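Local coordinates for ESX-5 secretion-associated protein EspG5 (Mycobacterium marinum, PDB 6VJ5) that acts as a cytoplasmic chaperone specific for its cognate PE/PPE proteins, keeps PE/PPE dimers from aggregating and is required for secretion of LipY and PE31/PPE18, at residues C[234-240]-C[285-291]; C[115-119]-C[130-134]. All coordinates share one frame; numbering follows the deposited sequence.

Interaction 1: residues C[234-240]-C[285-291]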
loop_
_atom_site.group_PDB
_atom_site.type_symbol
_atom_site.label_atom_id
_atom_site.label_comp_id
_atom_site.label_asym_id
_atom_site.label_seq_id
_atom_site.Cartn_x
_atom_site.Cartn_y
_atom_site.Cartn_z
ATOM N N ALA C 234 1.503 23.109 0.333
ATOM C CA ALA C 234 2.680 23.032 -0.518
ATOM C C ALA C 234 3.947 22.905 0.325
ATOM O O ALA C 234 3.985 23.283 1.499
ATOM C CB ALA C 234 2.770 24.266 -1.418
ATOM N N LYS C 235 5.002 22.370 -0.292
ATOM C CA LYS C 235 6.257 22.132 0.409
ATOM C C LYS C 235 7.429 22.483 -0.498
ATOM O O LYS C 235 7.285 22.604 -1.718
ATOM C CB LYS C 235 6.359 20.672 0.881
ATOM C CG LYS C 235 6.668 19.668 -0.227
ATOM C CD LYS C 235 6.116 18.285 0.115
ATOM C CE LYS C 235 6.660 17.204 -0.814
ATOM N NZ LYS C 235 5.847 17.000 -2.048
ATOM N N GLY C 236 8.600 22.658 0.123
ATOM C CA GLY C 236 9.810 22.980 -0.600
ATOM C C GLY C 236 11.084 22.758 0.191
ATOM O O GLY C 236 11.167 23.068 1.386
ATOM N N PRO C 237 12.113 22.227 -0.468
ATOM C CA PRO C 237 13.396 22.003 0.200
ATOM C C PRO C 237 14.284 23.238 0.125
ATOM O O PRO C 237 14.052 24.161 -0.659
ATOM C CB PRO C 237 14.003 20.853 -0.614
ATOM C CG PRO C 237 13.569 21.191 -2.018
ATOM C CD PRO C 237 12.167 21.805 -1.884
ATOM N N SER C 238 15.326 23.231 0.954
ATOM C CA SER C 238 16.356 24.256 0.851
ATOM C C SER C 238 17.094 24.099 -0.473
ATOM O O SER C 238 17.463 22.986 -0.862
ATOM C CB SER C 238 17.337 24.164 2.017
ATOM O OG SER C 238 17.881 22.863 2.125
ATOM N N ALA C 239 17.299 25.214 -1.175
ATOM C CA ALA C 239 17.997 25.162 -2.453
ATOM C C ALA C 239 19.429 24.675 -2.292
ATOM O O ALA C 239 20.026 24.200 -3.264
ATOM C CB ALA C 239 17.984 26.541 -3.117
ATOM N N SER C 240 19.978 24.760 -1.084
ATOM C CA SER C 240 21.360 24.412 -0.805
ATOM C C SER C 240 21.425 23.262 0.189
ATOM O O SER C 240 20.560 23.120 1.058
ATOM C CB SER C 240 22.123 25.617 -0.241
ATOM O OG SER C 240 23.357 25.217 0.324
ATOM N N VAL C 285 21.916 27.037 4.538
ATOM C CA VAL C 285 20.852 26.101 4.198
ATOM C C VAL C 285 19.503 26.684 4.591
ATOM O O VAL C 285 18.563 26.728 3.788
ATOM C CB VAL C 285 21.103 24.748 4.888
ATOM C CG1 VAL C 285 19.870 23.868 4.793
ATOM C CG2 VAL C 285 22.319 24.061 4.283
ATOM N N LEU C 286 19.396 27.156 5.835
ATOM C CA LEU C 286 18.114 27.631 6.343
ATOM C C LEU C 286 17.670 28.912 5.652
ATOM O O LEU C 286 16.465 29.151 5.512
ATOM C CB LEU C 286 18.203 27.850 7.852
ATOM C CG LEU C 286 18.502 26.594 8.671
ATOM C CD1 LEU C 286 18.707 26.921 10.141
ATOM C CD2 LEU C 286 17.381 25.570 8.499
ATOM N N ASP C 287 18.611 29.744 5.215
ATOM C CA ASP C 287 18.241 30.988 4.554
ATOM C C ASP C 287 17.893 30.792 3.086
ATOM O O ASP C 287 17.454 31.751 2.440
ATOM C CB ASP C 287 19.368 32.014 4.696
ATOM C CG ASP C 287 19.565 32.461 6.136
ATOM O OD1 ASP C 287 18.612 32.326 6.930
ATOM O OD2 ASP C 287 20.665 32.948 6.472
ATOM N N THR C 288 18.066 29.582 2.549
ATOM C CA THR C 288 17.645 29.262 1.192
ATOM C C THR C 288 16.304 28.536 1.155
ATOM O O THR C 288 15.887 28.075 0.088
ATOM C CB THR C 288 18.702 28.416 0.479
ATOM O OG1 THR C 288 18.990 27.240 1.249
ATOM C CG2 THR C 288 19.976 29.219 0.267
ATOM N N LEU C 289 15.635 28.403 2.297
ATOM C CA LEU C 289 14.295 27.843 2.315
ATOM C C LEU C 289 13.336 28.757 1.553
ATOM O O LEU C 289 13.517 29.980 1.523
ATOM C CB LEU C 289 13.817 27.657 3.751
ATOM C CG LEU C 289 14.437 26.466 4.478
ATOM C CD1 LEU C 289 14.248 26.593 5.972
ATOM C CD2 LEU C 289 13.817 25.176 3.963
ATOM N N PRO C 290 12.284 28.189 0.956
ATOM C CA PRO C 290 11.450 28.990 0.042
ATOM C C PRO C 290 10.516 29.965 0.741
ATOM O O PRO C 290 10.179 30.995 0.145
ATOM C CB PRO C 290 10.664 27.925 -0.742
ATOM C CG PRO C 290 10.584 26.754 0.215
ATOM C CD PRO C 290 11.886 26.768 0.990
ATOM N N TYR C 291 10.062 29.680 1.962
ATOM C CA TYR C 291 9.007 30.462 2.597
ATOM C C TYR C 291 9.535 31.379 3.701
ATOM O O TYR C 291 8.829 31.668 4.668
ATOM C CB TYR C 291 7.923 29.538 3.150
ATOM C CG TYR C 291 7.383 28.533 2.150
ATOM C CD1 TYR C 291 7.233 28.866 0.807
ATOM C CD2 TYR C 291 7.031 27.248 2.547
ATOM C CE1 TYR C 291 6.745 27.945 -0.109
ATOM C CE2 TYR C 291 6.543 26.323 1.640
ATOM C CZ TYR C 291 6.402 26.675 0.314
ATOM O OH TYR C 291 5.917 25.752 -0.586
#

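Interaction 2: residues C[115-119]-C[130-134]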
loop_
_atom_site.group_PDB
_atom_site.type_symbol
_atom_site.label_atom_id
_atom_site.label_comp_id
_atom_site.label_asym_id
_atom_site.label_seq_id
_atom_site.Cartn_x
_atom_site.Cartn_y
_atom_site.Cartn_z
ATOM N N GLU C 115 24.787 3.926 8.215
ATOM C CA GLU C 115 24.057 5.181 8.100
ATOM C C GLU C 115 23.240 5.438 9.360
ATOM O O GLU C 115 22.684 4.512 9.957
ATOM C CB GLU C 115 23.142 5.169 6.865
ATOM C CG GLU C 115 23.039 6.508 6.158
ATOM C CD GLU C 115 22.237 6.444 4.870
ATOM O OE1 GLU C 115 21.118 6.991 4.843
ATOM O OE2 GLU C 115 22.727 5.859 3.880
ATOM N N PHE C 116 23.196 6.706 9.755
ATOM C CA PHE C 116 22.448 7.199 10.905
ATOM C C PHE C 116 21.654 8.403 10.411
ATOM O O PHE C 116 22.208 9.276 9.735
ATOM C CB PHE C 116 23.400 7.567 12.050
ATOM C CG PHE C 116 24.524 6.573 12.248
ATOM C CD1 PHE C 116 25.706 6.688 11.527
ATOM C CD2 PHE C 116 24.399 5.522 13.149
ATOM C CE1 PHE C 116 26.744 5.774 11.701
ATOM C CE2 PHE C 116 25.435 4.607 13.328
ATOM C CZ PHE C 116 26.608 4.736 12.603
ATOM N N ARG C 117 20.360 8.444 10.719
ATOM C CA ARG C 117 19.460 9.435 10.135
ATOM C C ARG C 117 18.811 10.259 11.234
ATOM O O ARG C 117 18.141 9.709 12.114
ATOM C CB ARG C 117 18.392 8.761 9.270
ATOM C CG ARG C 117 18.805 8.579 7.812
ATOM C CD ARG C 117 18.326 7.251 7.223
ATOM N NE ARG C 117 18.749 7.124 5.831
ATOM C CZ ARG C 117 18.002 7.450 4.778
ATOM N NH1 ARG C 117 16.768 7.911 4.941
ATOM N NH2 ARG C 117 18.492 7.305 3.555
ATOM N N VAL C 118 19.001 11.576 11.166
ATOM C CA VAL C 118 18.540 12.515 12.183
ATOM C C VAL C 118 17.578 13.507 11.536
ATOM O O VAL C 118 17.960 14.239 10.613
ATOM C CB VAL C 118 19.710 13.265 12.841
ATOM C CG1 VAL C 118 19.184 14.361 13.756
ATOM C CG2 VAL C 118 20.615 12.314 13.595
ATOM N N VAL C 119 16.352 13.564 12.047
ATOM C CA VAL C 119 15.360 14.544 11.621
ATOM C C VAL C 119 15.016 15.431 12.811
ATOM O O VAL C 119 14.712 14.932 13.901
ATOM C CB VAL C 119 14.097 13.869 11.056
ATOM C CG1 VAL C 119 13.077 14.910 10.636
ATOM C CG2 VAL C 119 14.464 12.983 9.880
ATOM N N ALA C 130 13.894 13.086 15.848
ATOM C CA ALA C 130 13.687 11.704 15.429
ATOM C C ALA C 130 14.984 11.211 14.806
ATOM O O ALA C 130 15.448 11.777 13.810
ATOM C CB ALA C 130 12.523 11.587 14.441
ATOM N N VAL C 131 15.572 10.172 15.397
ATOM C CA VAL C 131 16.872 9.653 14.980
ATOM C C VAL C 131 16.725 8.163 14.733
ATOM O O VAL C 131 16.319 7.424 15.636
ATOM C CB VAL C 131 17.964 9.913 16.035
ATOM C CG1 VAL C 131 19.277 9.242 15.639
ATOM C CG2 VAL C 131 18.144 11.411 16.246
ATOM N N ARG C 132 17.071 7.719 13.530
ATOM C CA ARG C 132 16.982 6.311 13.180
ATOM C C ARG C 132 18.374 5.715 13.010
ATOM O O ARG C 132 19.217 6.281 12.302
ATOM C CB ARG C 132 16.173 6.087 11.901
ATOM C CG ARG C 132 16.251 4.637 11.458
ATOM C CD ARG C 132 15.229 4.238 10.417
ATOM N NE ARG C 132 15.403 2.825 10.084
ATOM C CZ ARG C 132 14.709 2.174 9.159
ATOM N NH1 ARG C 132 13.772 2.801 8.461
ATOM N NH2 ARG C 132 14.955 0.891 8.932
ATOM N N VAL C 133 18.599 4.574 13.660
ATOM C CA VAL C 133 19.822 3.789 13.534
ATOM C C VAL C 133 19.411 2.330 13.392
ATOM O O VAL C 133 18.649 1.817 14.216
ATOM C CB VAL C 133 20.759 3.955 14.746
ATOM C CG1 VAL C 133 21.966 3.031 14.600
ATOM C CG2 VAL C 133 21.192 5.402 14.895
ATOM N N GLY C 134 19.917 1.661 12.370
ATOM C CA GLY C 134 19.471 0.302 12.125
ATOM C C GLY C 134 17.969 0.312 11.905
ATOM O O GLY C 134 17.443 0.989 11.013
#

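Interaction 1: residues C[234-240]-C[285-291]
The carbonyl oxygen of Val285 is gripped twice by Thr288 and touched across the contact by Ser238, whose CB stands 3.3 Å from Val285 O. This joins the start of strand 234-247 to the type I beta turn Leu286-Leu289, at the C-terminal end of helix 275-286. Thr288 OG1 is hydrogen-bonded to Val285 O at 2.6 Å, and Thr288 N adds a backbone bond; both arrive from the same face of the carbonyl plane. The hydroxyl also has Thr284 O as a partner, so it ties the turn back to the helix.

Ser238 holds its OG between backbone N and carbonyl carbon (chi1 54°), which sets Ser238 OG 3.5 Å from Val285 CG1. That hydroxyl donates to Ser240 O and is also bonded to Ala227 N of strand 221-231, two partners that probably restrict its rotation. Farther along, Ser240 OG is bonded to Gln256 O, while Val285 CG2 lies 3.8 Å from Ser240 O.

Between the segments themselves, the sole backbone hydrogen bond is a weak one: Ala239 N reaches Thr288 O at 3.4 Å, nearly straight at 172°.

Toward Ala234, Pro290 packs its CG and CD on the backbone of Gly236 and its CD on the carbonyl oxygen of Pro237. The same CG lies over the centre of the Tyr291 ring, 3.9 Å above its plane. Lys235 CA meets that ring at its edge, and beyond it Tyr291 OH rests 3.6 Å from Ala234 CB.

Interaction 2: residues C[115-119]-C[130-134]
Phe116 and Val133 meet at a slant, the valine methyl CG2 lying in the plane of the phenyl ring at its edge, 3.7 Å from Phe116 CD2. They belong to an antiparallel beta hairpin formed by strands 115-123 and 126-133, whose short segments here run at 169° to each other. On the same face Val118 and Val131 stand side by side and point the same way, Val118 CG2 lying 3.7 Å from Val131 CG2. With CG1 anti to the backbone N in both, each CG2 lies toward the neighbouring valine.

The other face carries Arg117 and Arg132, a hydrogen-bonded pair: Arg132 N reaches Arg117 O at 2.7 Å, and Arg117 N returns a bond to Arg132 O. Arg117 CB and Arg132 CB are 4.4 Å apart, but the chains then diverge. Arg117 bends at chi2 (142°) and turns back along its own strand, where NE forms a salt bridge with Glu115 OE1 at 2.6 Å, on the anti side of Glu115 OE1 but 27° out of the carboxylate plane. Glu115 OE2 is held by Gly97 N and Arg117 NH1 by Glu32 O, so each charged group has a further backbone partner.

Arg132 instead runs extended from CG to NE. NE and NH2 grip the backbone oxygen of Gly134 side-on, that oxygen lying in the guanidinium plane, while NH2 is also bonded to Arg109 O and NH1 to Leu33 O. With these separate anchors, Arg117 NH1 and Arg132 NH1 stay 6.9 Å apart, and the shorter grip on Gly134 O comes from Arg132 NE at 2.9 Å.

In the fold
Both interactions reach the same antiparallel sheet of EspG5. Interaction 2 pairs two adjacent strands, 115-123 and 126-133, whereas interaction 1 sets the turn at the C-terminal end of helix 275-286 against strand 234-247. Strands 83-91 and 221-231 lie between 115-123 and 234-247 in the sheet order: Phe116 and Val118 form backbone hydrogen bonds with Leu89 and Ala87, and Gly236 and Ser238 with Gln229 and Ala227. The centres are 22 Å apart and the nearest atoms about 11 Å, so the two do not touch. Another protein chain of the assembly packs an apolar side chain on Pro237 of interaction 1, whereas none touches the segments of interaction 2.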